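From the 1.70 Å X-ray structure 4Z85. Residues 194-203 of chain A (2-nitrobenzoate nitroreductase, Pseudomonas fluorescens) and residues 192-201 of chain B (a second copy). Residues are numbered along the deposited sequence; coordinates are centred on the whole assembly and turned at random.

Chain A, residues 194-203: CRTTDRVRLT
Chain B (192-201) NYCRTTDRVR

The two copies pair through antiparallel strands, with strand 199-201 of chain A running at 151° to strand 192-195 of chain B and the axes approaching to 4.7 Å. Asn B192 (phi/psi -117/144, chi1 m) lies opposite Arg A201 in a non-hydrogen-bonded pair, CA to CA 4.6 Å. Water 3 bridges their side chains, donating to Asn B192 OD1 (2.7 Å) and accepting from Arg A201 NE (2.8 Å); Arg A201 has chi1 and chi2 both t.

Tyr B193 (-130/140) forms the hydrogen-bonded pair with Val A200 (-137/148): Tyr B193 N donates to Val A200 O at 2.8 Å, and Val A200 N to Tyr B193 O at 2.9 Å. Both side chains, chi1 m, lie on the same face of the sheet, where Val A200 CG2 is 4.0 Å from Tyr B193 CB. The tyrosine (chi2 82°) extends to Leu A202, whose CB is 3.8 Å from Tyr B193 CE1. Water 4 lies 2.8 Å from Tyr B193 OH and donates to Leu A202 O at 2.7 Å.

Cys B194 (-102/122), modelled without SG, pairs with Arg A199, CA to CA 4.5 Å, on the face shared with Asn B192. Its CB meets Thr A196 CG2 at 3.7 Å.

Arg B195 (-79/145) is held at both ends: its N donates to Asp A198 O (2.8 Å), while its extended side chain (m, t, t) brings NH1 to Asp A198 OD1 at 3.4 Å, a salt bridge with a weak hydrogen bond. Val A200 CG1 covers one face of the guanidinium, 3.1 Å from Arg B195 NH2. Waters 1 and 2 each link the carbonyls, lying 2.7 to 2.8 Å from Arg A195 O and Arg B195 O.

The chain then turns. Thr B196 (-94/56, chi1 p) places CG2 3.7 Å from Cys A194 CB, and its O accepts from Arg B199 NE at 2.8 Å, bracing the turn. Thr B197 (-105/-6, chi1 p) donates from OG1 to Asp A198 OD2 in a very short 2.5 Å bond, so that aspartate engages both Arg B195 and Thr B197.

Asp B198 (-124/91, chi1 t) repeats the arrangement with the chains exchanged: its O accepts from Arg A195 N (2.8 Å), its OD2 from Thr A197 OG1 (2.5 Å), and its OD1 forms the salt bridge to Arg A195 NH1 (3.4 Å). Arg B199 (-115/158; m, t, t) pairs with Cys A194, CA to CA 4.5 Å. Val B200 CG1 then lies over one face of the Arg A195 guanidinium, 3.1 Å from Arg A195 NH2, and Arg B201 (-97/124) is out of reach.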

ATOM      1  N   CYS A 194       6.649   0.017  11.445  1.00 16.86           N
ATOM      2  CA  CYS A 194       6.673   1.415  11.821  1.00 19.60           C
ATOM      3  C   CYS A 194       5.392   1.772  12.556  1.00 18.71           C
ATOM      4  O   CYS A 194       4.293   1.586  12.041  1.00 17.18           O
ATOM      5  CB  CYS A 194       6.848   2.296  10.578  1.00 22.21           C
ATOM      6  N   ARG A 195       5.521   2.263  13.783  1.00 18.57           N
ATOM      7  CA  ARG A 195       4.355   2.753  14.495  1.00 17.06           C
ATOM      8  C   ARG A 195       4.036   4.150  13.979  1.00 19.12           C
ATOM      9  O   ARG A 195       4.947   4.904  13.645  1.00 22.09           O
ATOM     10  CB  ARG A 195       4.622   2.793  16.000  1.00 19.01           C
ATOM     11  CG  ARG A 195       5.025   1.472  16.637  1.00 23.89           C
ATOM     12  CD  ARG A 195       5.551   1.813  18.020  1.00 26.32           C
ATOM     13  NE  ARG A 195       5.790   0.660  18.861  1.00 38.93           N
ATOM     14  CZ  ARG A 195       6.475   0.713  19.995  1.00 42.43           C
ATOM     15  NH1 ARG A 195       7.008   1.862  20.404  1.00 41.20           N
ATOM     16  NH2 ARG A 195       6.649  -0.391  20.710  1.00 47.26           N
ATOM     17  N   THR A 196       2.758   4.500  13.904  1.00 18.72           N
ATOM     18  CA  THR A 196       2.387   5.795  13.344  1.00 17.35           C
ATOM     19  C   THR A 196       2.241   6.850  14.444  1.00 21.09           C
ATOM     20  O   THR A 196       1.220   7.512  14.571  1.00 23.34           O
ATOM     21  CB  THR A 196       1.101   5.678  12.503  1.00 21.56           C
ATOM     22  OG1 THR A 196       0.109   4.948  13.230  1.00 20.95           O
ATOM     23  CG2 THR A 196       1.400   4.918  11.207  1.00 19.00           C
ATOM     24  N   THR A 197       3.312   7.010  15.208  1.00 20.56           N
ATOM     25  CA  THR A 197       3.328   7.907  16.363  1.00 22.90           C
ATOM     26  C   THR A 197       4.091   9.211  16.126  1.00 25.41           C
ATOM     27  O   THR A 197       4.102  10.093  16.985  1.00 26.04           O
ATOM     28  CB  THR A 197       3.966   7.197  17.555  1.00 22.55           C
ATOM     29  OG1 THR A 197       5.284   6.780  17.180  1.00 26.62           O
ATOM     30  CG2 THR A 197       3.148   5.975  17.934  1.00 22.16           C
ATOM     31  N   ASP A 198       4.749   9.325  14.977  1.00 21.56           N
ATOM     32  CA  ASP A 198       5.566  10.504  14.685  1.00 22.95           C
ATOM     33  C   ASP A 198       5.081  11.125  13.378  1.00 23.06           C
ATOM     34  O   ASP A 198       5.513  10.726  12.292  1.00 21.90           O
ATOM     35  CB  ASP A 198       7.047  10.121  14.608  1.00 23.75           C
ATOM     36  CG  ASP A 198       7.948  11.297  14.266  1.00 26.80           C
ATOM     37  OD1 ASP A 198       7.499  12.456  14.386  1.00 29.17           O
ATOM     38  OD2 ASP A 198       9.115  11.056  13.886  1.00 26.75           O
ATOM     39  N   ARG A 199       4.153  12.065  13.487  1.00 23.23           N
ATOM     40  CA  ARG A 199       3.450  12.541  12.297  1.00 21.43           C
ATOM     41  C   ARG A 199       3.729  13.988  11.983  1.00 26.38           C
ATOM     42  O   ARG A 199       4.149  14.763  12.850  1.00 25.65           O
ATOM     43  CB  ARG A 199       1.946  12.366  12.460  1.00 23.08           C
ATOM     44  CG  ARG A 199       1.561  10.984  12.856  1.00 23.78           C
ATOM     45  CD  ARG A 199       0.080  10.875  13.004  1.00 26.64           C
ATOM     46  NE  ARG A 199      -0.282   9.507  13.351  1.00 24.12           N
ATOM     47  CZ  ARG A 199      -1.533   9.067  13.415  1.00 25.28           C
ATOM     48  NH1 ARG A 199      -2.541   9.888  13.142  1.00 24.86           N
ATOM     49  NH2 ARG A 199      -1.772   7.797  13.733  1.00 24.95           N
ATOM     50  N   VAL A 200       3.502  14.338  10.724  1.00 21.96           N
ATOM     51  CA  VAL A 200       3.506  15.735  10.314  1.00 20.22           C
ATOM     52  C   VAL A 200       2.347  15.988   9.377  1.00 23.78           C
ATOM     53  O   VAL A 200       1.913  15.124   8.608  1.00 23.64           O
ATOM     54  CB  VAL A 200       4.805  16.164   9.613  1.00 22.49           C
ATOM     55  CG1 VAL A 200       5.975  16.078  10.561  1.00 29.82           C
ATOM     56  CG2 VAL A 200       5.058  15.346   8.348  1.00 24.41           C
ATOM     57  N   ARG A 201       1.843  17.202   9.466  1.00 22.58           N
ATOM     58  CA  ARG A 201       0.797  17.678   8.598  1.00 27.52           C
ATOM     59  C   ARG A 201       1.457  18.455   7.476  1.00 28.37           C
ATOM     60  O   ARG A 201       2.226  19.386   7.729  1.00 27.73           O
ATOM     61  CB  ARG A 201      -0.167  18.560   9.378  1.00 31.43           C
ATOM     62  CG  ARG A 201      -1.369  19.034   8.614  1.00 32.79           C
ATOM     63  CD  ARG A 201      -2.309  19.717   9.593  1.00 34.64           C
ATOM     64  NE  ARG A 201      -3.706  19.432   9.288  1.00 43.87           N
ATOM     65  CZ  ARG A 201      -4.470  20.202   8.527  1.00 44.21           C
ATOM     66  NH1 ARG A 201      -3.976  21.320   8.023  1.00 49.86           N
ATOM     67  NH2 ARG A 201      -5.732  19.867   8.296  1.00 51.03           N
ATOM     68  N   LEU A 202       1.193  18.051   6.242  1.00 24.72           N
ATOM     69  CA  LEU A 202       1.711  18.754   5.082  1.00 25.73           C
ATOM     70  C   LEU A 202       0.545  18.976   4.134  1.00 31.68           C
ATOM     71  O   LEU A 202       0.018  18.029   3.562  1.00 27.10           O
ATOM     72  CB  LEU A 202       2.846  17.976   4.413  1.00 26.41           C
ATOM     73  CG  LEU A 202       4.103  17.671   5.242  1.00 25.52           C
ATOM     74  CD1 LEU A 202       5.048  16.760   4.475  1.00 29.09           C
ATOM     75  CD2 LEU A 202       4.825  18.956   5.618  1.00 26.70           C
ATOM     76  N   THR A 203       0.109  20.225   3.990  1.00 28.85           N
ATOM     77  CA  THR A 203      -1.081  20.481   3.193  1.00 28.23           C
ATOM     78  C   THR A 203      -0.716  20.849   1.762  1.00 27.29           C
ATOM     79  O   THR A 203       0.345  21.414   1.486  1.00 29.32           O
ATOM     80  CB  THR A 203      -1.953  21.598   3.798  1.00 39.34           C
ATOM     81  OG1 THR A 203      -1.219  22.823   3.796  1.00 38.91           O
ATOM     82  CG2 THR A 203      -2.344  21.253   5.221  1.00 39.42           C
TER
ATOM     83  N   ASN B 192      -2.007  14.129   6.333  1.00 21.87           N
ATOM     84  CA  ASN B 192      -1.120  13.701   7.403  1.00 22.68           C
ATOM     85  C   ASN B 192      -0.162  12.620   6.944  1.00 20.21           C
ATOM     86  O   ASN B 192      -0.532  11.774   6.127  1.00 20.09           O
ATOM     87  CB  ASN B 192      -1.960  13.223   8.581  1.00 20.06           C
ATOM     88  CG  ASN B 192      -2.830  14.333   9.134  1.00 24.56           C
ATOM     89  OD1 ASN B 192      -2.327  15.264   9.756  1.00 25.79           O
ATOM     90  ND2 ASN B 192      -4.124  14.268   8.868  1.00 24.49           N
ATOM     91  N   TYR B 193       1.062  12.672   7.462  1.00 17.52           N
ATOM     92  CA  TYR B 193       2.124  11.748   7.086  1.00 19.87           C
ATOM     93  C   TYR B 193       2.754  11.155   8.329  1.00 19.38           C
ATOM     94  O   TYR B 193       2.949  11.847   9.318  1.00 19.56           O
ATOM     95  CB  TYR B 193       3.179  12.474   6.232  1.00 18.21           C
ATOM     96  CG  TYR B 193       2.552  12.959   4.966  1.00 18.19           C
ATOM     97  CD1 TYR B 193       1.832  14.157   4.927  1.00 17.49           C
ATOM     98  CD2 TYR B 193       2.613  12.191   3.812  1.00 19.07           C
ATOM     99  CE1 TYR B 193       1.207  14.573   3.770  1.00 19.37           C
ATOM    100  CE2 TYR B 193       2.005  12.611   2.655  1.00 18.30           C
ATOM    101  CZ  TYR B 193       1.302  13.789   2.638  1.00 21.59           C
ATOM    102  OH  TYR B 193       0.685  14.162   1.470  1.00 22.47           O
ATOM    103  N   CYS B 194       3.064   9.863   8.279  1.00 16.86           N
ATOM    104  CA  CYS B 194       3.758   9.194   9.360  1.00 19.60           C
ATOM    105  C   CYS B 194       5.225   9.028   9.004  1.00 18.71           C
ATOM    106  O   CYS B 194       5.566   8.442   7.980  1.00 17.18           O
ATOM    107  CB  CYS B 194       3.111   7.834   9.645  1.00 22.21           C
ATOM    108  N   ARG B 195       6.109   9.567   9.835  1.00 18.57           N
ATOM    109  CA  ARG B 195       7.528   9.335   9.636  1.00 17.06           C
ATOM    110  C   ARG B 195       7.865   7.955  10.187  1.00 19.12           C
ATOM    111  O   ARG B 195       7.278   7.532  11.181  1.00 22.09           O
ATOM    112  CB  ARG B 195       8.353  10.406  10.349  1.00 19.01           C
ATOM    113  CG  ARG B 195       8.065  11.843   9.945  1.00 23.89           C
ATOM    114  CD  ARG B 195       8.735  12.718  10.990  1.00 26.32           C
ATOM    115  NE  ARG B 195       8.747  14.127  10.659  1.00 38.93           N
ATOM    116  CZ  ARG B 195       9.050  15.079  11.531  1.00 42.43           C
ATOM    117  NH1 ARG B 195       9.339  14.767  12.792  1.00 41.20           N
ATOM    118  NH2 ARG B 195       9.039  16.349  11.148  1.00 47.26           N
ATOM    119  N   THR B 196       8.794   7.250   9.554  1.00 18.72           N
ATOM    120  CA  THR B 196       9.103   5.892   9.988  1.00 17.35           C
ATOM    121  C   THR B 196      10.275   5.881  10.973  1.00 21.09           C
ATOM    122  O   THR B 196      11.267   5.190  10.786  1.00 23.34           O
ATOM    123  CB  THR B 196       9.378   4.981   8.776  1.00 21.56           C
ATOM    124  OG1 THR B 196      10.286   5.626   7.879  1.00 20.95           O
ATOM    125  CG2 THR B 196       8.070   4.715   8.024  1.00 19.00           C
ATOM    126  N   THR B 197      10.109   6.642  12.046  1.00 20.56           N
ATOM    127  CA  THR B 197      11.157   6.826  13.049  1.00 22.90           C
ATOM    128  C   THR B 197      10.915   6.053  14.347  1.00 25.41           C
ATOM    129  O   THR B 197      11.766   6.048  15.237  1.00 26.04           O
ATOM    130  CB  THR B 197      11.277   8.308  13.398  1.00 22.55           C
ATOM    131  OG1 THR B 197      10.002   8.769  13.861  1.00 26.62           O
ATOM    132  CG2 THR B 197      11.675   9.104  12.168  1.00 22.16           C
ATOM    133  N   ASP B 198       9.752   5.424  14.468  1.00 21.56           N
ATOM    134  CA  ASP B 198       9.396   4.716  15.698  1.00 22.95           C
ATOM    135  C   ASP B 198       9.067   3.267  15.352  1.00 23.06           C
ATOM    136  O   ASP B 198       7.927   2.945  15.001  1.00 21.90           O
ATOM    137  CB  ASP B 198       8.219   5.408  16.392  1.00 23.75           C
ATOM    138  CG  ASP B 198       7.773   4.695  17.659  1.00 26.80           C
ATOM    139  OD1 ASP B 198       8.539   3.857  18.181  1.00 29.17           O
ATOM    140  OD2 ASP B 198       6.655   4.986  18.138  1.00 26.75           O
ATOM    141  N   ARG B 199      10.076   2.408  15.407  1.00 23.23           N
ATOM    142  CA  ARG B 199       9.923   1.062  14.859  1.00 21.43           C
ATOM    143  C   ARG B 199      10.006  -0.017  15.907  1.00 26.38           C
ATOM    144  O   ARG B 199      10.550   0.189  16.999  1.00 25.65           O
ATOM    145  CB  ARG B 199      10.989   0.791  13.805  1.00 23.08           C
ATOM    146  CG  ARG B 199      11.053   1.847  12.758  1.00 23.78           C
ATOM    147  CD  ARG B 199      12.115   1.529  11.759  1.00 26.64           C
ATOM    148  NE  ARG B 199      12.136   2.551  10.720  1.00 24.12           N
ATOM    149  CZ  ARG B 199      12.877   2.472   9.622  1.00 25.28           C
ATOM    150  NH1 ARG B 199      13.649   1.411   9.415  1.00 24.86           N
ATOM    151  NH2 ARG B 199      12.829   3.450   8.721  1.00 24.95           N
ATOM    152  N   VAL B 200       9.444  -1.169  15.566  1.00 21.96           N
ATOM    153  CA  VAL B 200       9.633  -2.370  16.367  1.00 20.22           C
ATOM    154  C   VAL B 200       9.881  -3.550  15.453  1.00 23.78           C
ATOM    155  O   VAL B 200       9.381  -3.636  14.327  1.00 23.64           O
ATOM    156  CB  VAL B 200       8.435  -2.697  17.273  1.00 22.49           C
ATOM    157  CG1 VAL B 200       8.242  -1.617  18.308  1.00 29.82           C
ATOM    158  CG2 VAL B 200       7.160  -2.918  16.462  1.00 24.41           C
ATOM    159  N   ARG B 201      10.681  -4.462  15.966  1.00 22.58           N
ATOM    160  CA  ARG B 201      10.972  -5.707  15.301  1.00 27.52           C
ATOM    161  C   ARG B 201      10.043  -6.758  15.877  1.00 28.37           C
ATOM    162  O   ARG B 201       9.998  -6.951  17.094  1.00 27.73           O
ATOM    163  CB  ARG B 201      12.429  -6.087  15.521  1.00 31.43           C
ATOM    164  CG  ARG B 201      12.893  -7.312  14.787  1.00 32.79           C
ATOM    165  CD  ARG B 201      14.399  -7.420  14.958  1.00 34.64           C
ATOM    166  NE  ARG B 201      15.047  -7.896  13.742  1.00 43.87           N
ATOM    167  CZ  ARG B 201      15.316  -9.170  13.496  1.00 44.21           C
ATOM    168  NH1 ARG B 201      15.019 -10.087  14.401  1.00 49.86           N
ATOM    169  NH2 ARG B 201      15.905  -9.519  12.361  1.00 51.03           N
TER
HETATM  170  O   HOH W   1       7.457   5.186  12.770  1.00 21.88           O
HETATM  171  O   HOH W   2       5.100   7.587  12.728  1.00 21.88           O
HETATM  172  O   HOH W   3      -3.578  17.308  11.083  1.00 36.19           O
HETATM  173  O   HOH W   4      -1.170  16.263   1.910  1.00 27.12           O